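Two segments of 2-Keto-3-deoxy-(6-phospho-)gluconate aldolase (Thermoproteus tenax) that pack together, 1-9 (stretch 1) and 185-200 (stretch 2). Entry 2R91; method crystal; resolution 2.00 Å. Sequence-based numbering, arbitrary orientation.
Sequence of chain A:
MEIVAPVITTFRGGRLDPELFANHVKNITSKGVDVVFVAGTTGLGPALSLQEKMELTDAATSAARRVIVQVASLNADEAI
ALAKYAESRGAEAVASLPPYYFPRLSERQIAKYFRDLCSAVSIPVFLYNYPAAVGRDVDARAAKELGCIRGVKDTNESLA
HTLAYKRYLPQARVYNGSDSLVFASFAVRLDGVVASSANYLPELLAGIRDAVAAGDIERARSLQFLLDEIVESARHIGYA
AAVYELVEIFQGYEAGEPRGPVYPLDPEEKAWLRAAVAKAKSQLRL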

# COMPACT_ATOMS: atom_id res chain seq x y z
N MET A 1 5.70 -12.91 -31.75
CA MET A 1 5.47 -11.96 -30.60
C MET A 1 6.19 -10.65 -30.87
O MET A 1 7.29 -10.63 -31.42
N GLU A 2 5.53 -9.55 -30.51
CA GLU A 2 5.94 -8.21 -30.90
C GLU A 2 6.77 -7.47 -29.87
O GLU A 2 6.56 -7.61 -28.68
N ILE A 3 7.72 -6.69 -30.36
CA ILE A 3 8.41 -5.71 -29.56
C ILE A 3 7.75 -4.37 -29.87
O ILE A 3 7.79 -3.89 -31.02
N VAL A 4 7.10 -3.79 -28.86
CA VAL A 4 6.43 -2.51 -29.05
C VAL A 4 7.21 -1.46 -28.28
O VAL A 4 7.50 -1.64 -27.09
N ALA A 5 7.60 -0.38 -28.94
CA ALA A 5 8.34 0.66 -28.24
C ALA A 5 7.41 1.79 -27.76
O ALA A 5 6.78 2.44 -28.58
N PRO A 6 7.35 2.02 -26.42
CA PRO A 6 6.65 3.21 -25.90
C PRO A 6 7.68 4.32 -26.07
O PRO A 6 8.53 4.58 -25.20
N VAL A 7 7.63 4.94 -27.25
CA VAL A 7 8.68 5.82 -27.72
C VAL A 7 8.76 7.11 -26.92
O VAL A 7 7.72 7.65 -26.49
N ILE A 8 9.98 7.59 -26.70
CA ILE A 8 10.18 8.89 -26.07
C ILE A 8 9.66 10.02 -26.98
O ILE A 8 9.73 9.92 -28.20
N THR A 9 9.22 11.10 -26.36
CA THR A 9 8.84 12.30 -27.05
C THR A 9 10.05 13.26 -26.99
O THR A 9 10.46 13.69 -25.92
N SER A 185 7.66 -12.49 -20.25
CA SER A 185 6.54 -12.30 -21.22
C SER A 185 6.67 -13.18 -22.47
O SER A 185 5.70 -13.78 -22.92
N PHE A 186 7.84 -13.21 -23.09
CA PHE A 186 8.04 -14.11 -24.24
C PHE A 186 7.91 -15.59 -23.85
O PHE A 186 7.29 -16.40 -24.56
N ALA A 187 8.50 -15.92 -22.70
CA ALA A 187 8.43 -17.30 -22.17
C ALA A 187 7.00 -17.81 -21.97
O ALA A 187 6.69 -19.00 -22.21
N VAL A 188 6.11 -16.93 -21.52
CA VAL A 188 4.74 -17.37 -21.30
C VAL A 188 3.87 -17.10 -22.53
O VAL A 188 2.66 -17.35 -22.50
N ARG A 189 4.49 -16.62 -23.60
CA ARG A 189 3.77 -16.31 -24.85
C ARG A 189 2.62 -15.31 -24.69
O ARG A 189 1.48 -15.56 -25.14
N LEU A 190 2.92 -14.19 -24.05
CA LEU A 190 2.07 -13.01 -24.20
C LEU A 190 2.17 -12.62 -25.67
O LEU A 190 3.04 -13.13 -26.39
N ASP A 191 1.32 -11.71 -26.14
CA ASP A 191 1.43 -11.29 -27.53
C ASP A 191 2.66 -10.44 -27.78
O ASP A 191 3.05 -10.23 -28.92
N GLY A 192 3.26 -9.91 -26.72
CA GLY A 192 4.44 -9.11 -26.89
C GLY A 192 4.79 -8.33 -25.64
O GLY A 192 4.21 -8.55 -24.54
N VAL A 193 5.75 -7.45 -25.79
CA VAL A 193 6.17 -6.56 -24.72
C VAL A 193 6.05 -5.12 -25.19
O VAL A 193 6.23 -4.85 -26.38
N VAL A 194 5.76 -4.22 -24.26
CA VAL A 194 5.85 -2.79 -24.54
C VAL A 194 6.78 -2.16 -23.51
O VAL A 194 6.37 -1.44 -22.62
N ALA A 195 8.07 -2.42 -23.64
CA ALA A 195 9.04 -2.00 -22.64
C ALA A 195 9.80 -0.74 -23.05
O ALA A 195 10.26 -0.59 -24.19
N SER A 196 10.01 0.15 -22.08
CA SER A 196 10.75 1.41 -22.29
C SER A 196 12.14 1.21 -22.88
O SER A 196 12.62 2.05 -23.64
N SER A 197 12.79 0.09 -22.55
CA SER A 197 14.13 -0.19 -23.08
C SER A 197 14.17 -0.45 -24.60
O SER A 197 15.26 -0.49 -25.18
N ALA A 198 13.03 -0.65 -25.24
CA ALA A 198 13.04 -0.68 -26.71
C ALA A 198 13.53 0.64 -27.30
O ALA A 198 13.93 0.69 -28.46
N ASN A 199 13.50 1.71 -26.51
CA ASN A 199 14.10 2.96 -26.97
C ASN A 199 15.61 2.89 -27.11
O ASN A 199 16.16 3.41 -28.07
N TYR A 200 16.29 2.32 -26.11
CA TYR A 200 17.75 2.41 -26.06
C TYR A 200 18.47 1.11 -26.39
O TYR A 200 19.61 1.16 -26.82

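Two short parallel strands, joined by backbone hydrogen bonds, carry a largely apolar contact that one asparagine closes with polar bonds at its far end. The backbone ladder runs from Glu2 N to Asp191 O (3.0 Å), from Val193 N to Glu2 O (3.0 Å) and from Val4 N to Val193 O (2.8 Å). Gly192 suits this ladder because a CB there would lie 2.4 Å from Glu2 O, and its backbone angles by themselves call for glycine.

Ile3 (chi1 m, chi2 t) and Val193 (m) share one face of the sheet. There Ile3 CG1 meets the edge of the Phe186 ring at CZ (4.0 Å), while Ile3 CG2 rests against Ala198 CB (4.0 Å). Phe186 (chi1 m) starts sideways from its helix, but its ring reaches the strand. Met1, an unbranched and flexible chain in rotamer m, t, m, points toward stretch 2 and fits the turn after that helix: its CE lies 3.8 Å from Phe186 CD1 and its SD 3.3 Å from Leu190 O. Glu2 (m, t) projects to the other face, its carboxylate bonded elsewhere in the structure.

Farther along, Val4 and Val194, both t, pack CB to CG2 at 3.6 Å. Beside the next pair of backbone groups, water 1 links the stretches: it donates to Val4 O (2.7 Å) and accepts from Ala195 N (2.5 Å). Small side chains permit close approach at Ala5 CB and Ala198 CB, 3.7 Å apart. Pro6, pointing toward stretch 2, lays its CD 3.9 Å from Val194 CG1 and 3.1 Å from Ala195 O.

Asn199 (chi1 m) also points toward its partner, and its amide can both donate and accept: ND2 donates to Pro6 O (3.0 Å) and to Ser196 O (2.9 Å), while OD1 accepts from Ile8 N (3.1 Å). It thus satisfies backbone groups beyond the ladder.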

# COMPACT_ATOMS: atom_id res chain seq x y z
CB MET A 1 5.93 -12.59 -29.27
CG MET A 1 5.13 -13.85 -28.89
SD MET A 1 5.78 -14.64 -27.39
CE MET A 1 7.34 -15.26 -27.98
CB GLU A 2 4.70 -7.36 -31.24
CG GLU A 2 4.02 -7.87 -32.54
CD GLU A 2 2.59 -7.40 -32.69
OE1 GLU A 2 2.03 -6.84 -31.73
OE2 GLU A 2 2.02 -7.57 -33.78
CB ILE A 3 9.89 -5.69 -29.89
CG1 ILE A 3 10.52 -7.04 -29.47
CG2 ILE A 3 10.59 -4.50 -29.16
CD1 ILE A 3 11.96 -7.32 -29.93
CB VAL A 4 4.97 -2.55 -28.52
CG1 VAL A 4 4.24 -1.20 -28.76
CG2 VAL A 4 4.19 -3.73 -29.08
CB ALA A 5 9.40 1.23 -29.13
CB PRO A 6 6.38 2.84 -24.42
CG PRO A 6 7.62 1.95 -24.04
CD PRO A 6 8.02 1.23 -25.35
CB VAL A 7 8.52 6.07 -29.24
CG1 VAL A 7 7.26 6.95 -29.52
CG2 VAL A 7 9.80 6.65 -29.84
CB ILE A 8 11.67 9.17 -25.73
CG1 ILE A 8 12.56 8.92 -26.95
CG2 ILE A 8 12.12 8.30 -24.50
CD1 ILE A 8 14.03 9.35 -26.79
CB THR A 9 7.61 12.91 -26.37
OG1 THR A 9 6.52 11.97 -26.43
CG2 THR A 9 7.22 14.22 -27.03
CB SER A 185 6.48 -10.83 -21.65
OG SER A 185 6.23 -10.01 -20.54
CB PHE A 186 9.37 -13.82 -24.91
CG PHE A 186 9.43 -12.45 -25.58
CD1 PHE A 186 8.39 -12.00 -26.40
CD2 PHE A 186 10.54 -11.63 -25.40
CE1 PHE A 186 8.46 -10.72 -27.03
CE2 PHE A 186 10.62 -10.37 -26.01
CZ PHE A 186 9.58 -9.93 -26.83
CB ALA A 187 9.21 -17.37 -20.87
CB VAL A 188 4.08 -16.78 -20.01
CG1 VAL A 188 4.86 -17.18 -18.74
CG2 VAL A 188 3.89 -15.23 -20.12
CB ARG A 189 3.32 -17.59 -25.61
CG ARG A 189 4.49 -18.53 -25.85
CD ARG A 189 4.25 -19.52 -26.98
NE ARG A 189 5.48 -20.26 -27.27
CZ ARG A 189 5.54 -21.43 -27.92
NH1 ARG A 189 4.42 -22.01 -28.37
NH2 ARG A 189 6.72 -22.01 -28.13
CB LEU A 190 2.56 -11.87 -23.30
CG LEU A 190 2.36 -12.11 -21.78
CD1 LEU A 190 2.72 -10.82 -21.09
CD2 LEU A 190 0.90 -12.50 -21.50
CB ASP A 191 0.16 -10.58 -27.93
CG ASP A 191 -1.00 -11.50 -27.88
OD1 ASP A 191 -1.13 -12.30 -28.82
OD2 ASP A 191 -1.73 -11.49 -26.89
CB VAL A 193 7.67 -6.82 -24.28
CG1 VAL A 193 7.81 -8.28 -23.75
CG2 VAL A 193 8.67 -6.60 -25.44
CB VAL A 194 4.45 -2.08 -24.48
CG1 VAL A 194 4.57 -0.62 -24.96
CG2 VAL A 194 3.43 -2.80 -25.33
CB ALA A 195 10.02 -3.20 -22.34
CB SER A 196 10.85 2.19 -20.97
OG SER A 196 11.75 1.53 -20.07
CB SER A 197 14.78 -1.39 -22.35
OG SER A 197 13.96 -2.54 -22.49
CB ALA A 198 11.68 -1.08 -27.29
CB ASN A 199 13.77 4.13 -26.03
CG ASN A 199 12.35 4.58 -26.19
OD1 ASN A 199 12.02 5.27 -27.16
ND2 ASN A 199 11.48 4.16 -25.27
CB TYR A 200 18.24 2.98 -24.72
CG TYR A 200 17.65 2.35 -23.46
CD1 TYR A 200 18.24 1.24 -22.85
CD2 TYR A 200 16.54 2.94 -22.82
CE1 TYR A 200 17.70 0.69 -21.66
CE2 TYR A 200 16.01 2.41 -21.65
CZ TYR A 200 16.61 1.29 -21.07
OH TYR A 200 16.07 0.77 -19.91
O HOH W 1 9.29 -3.16 -25.73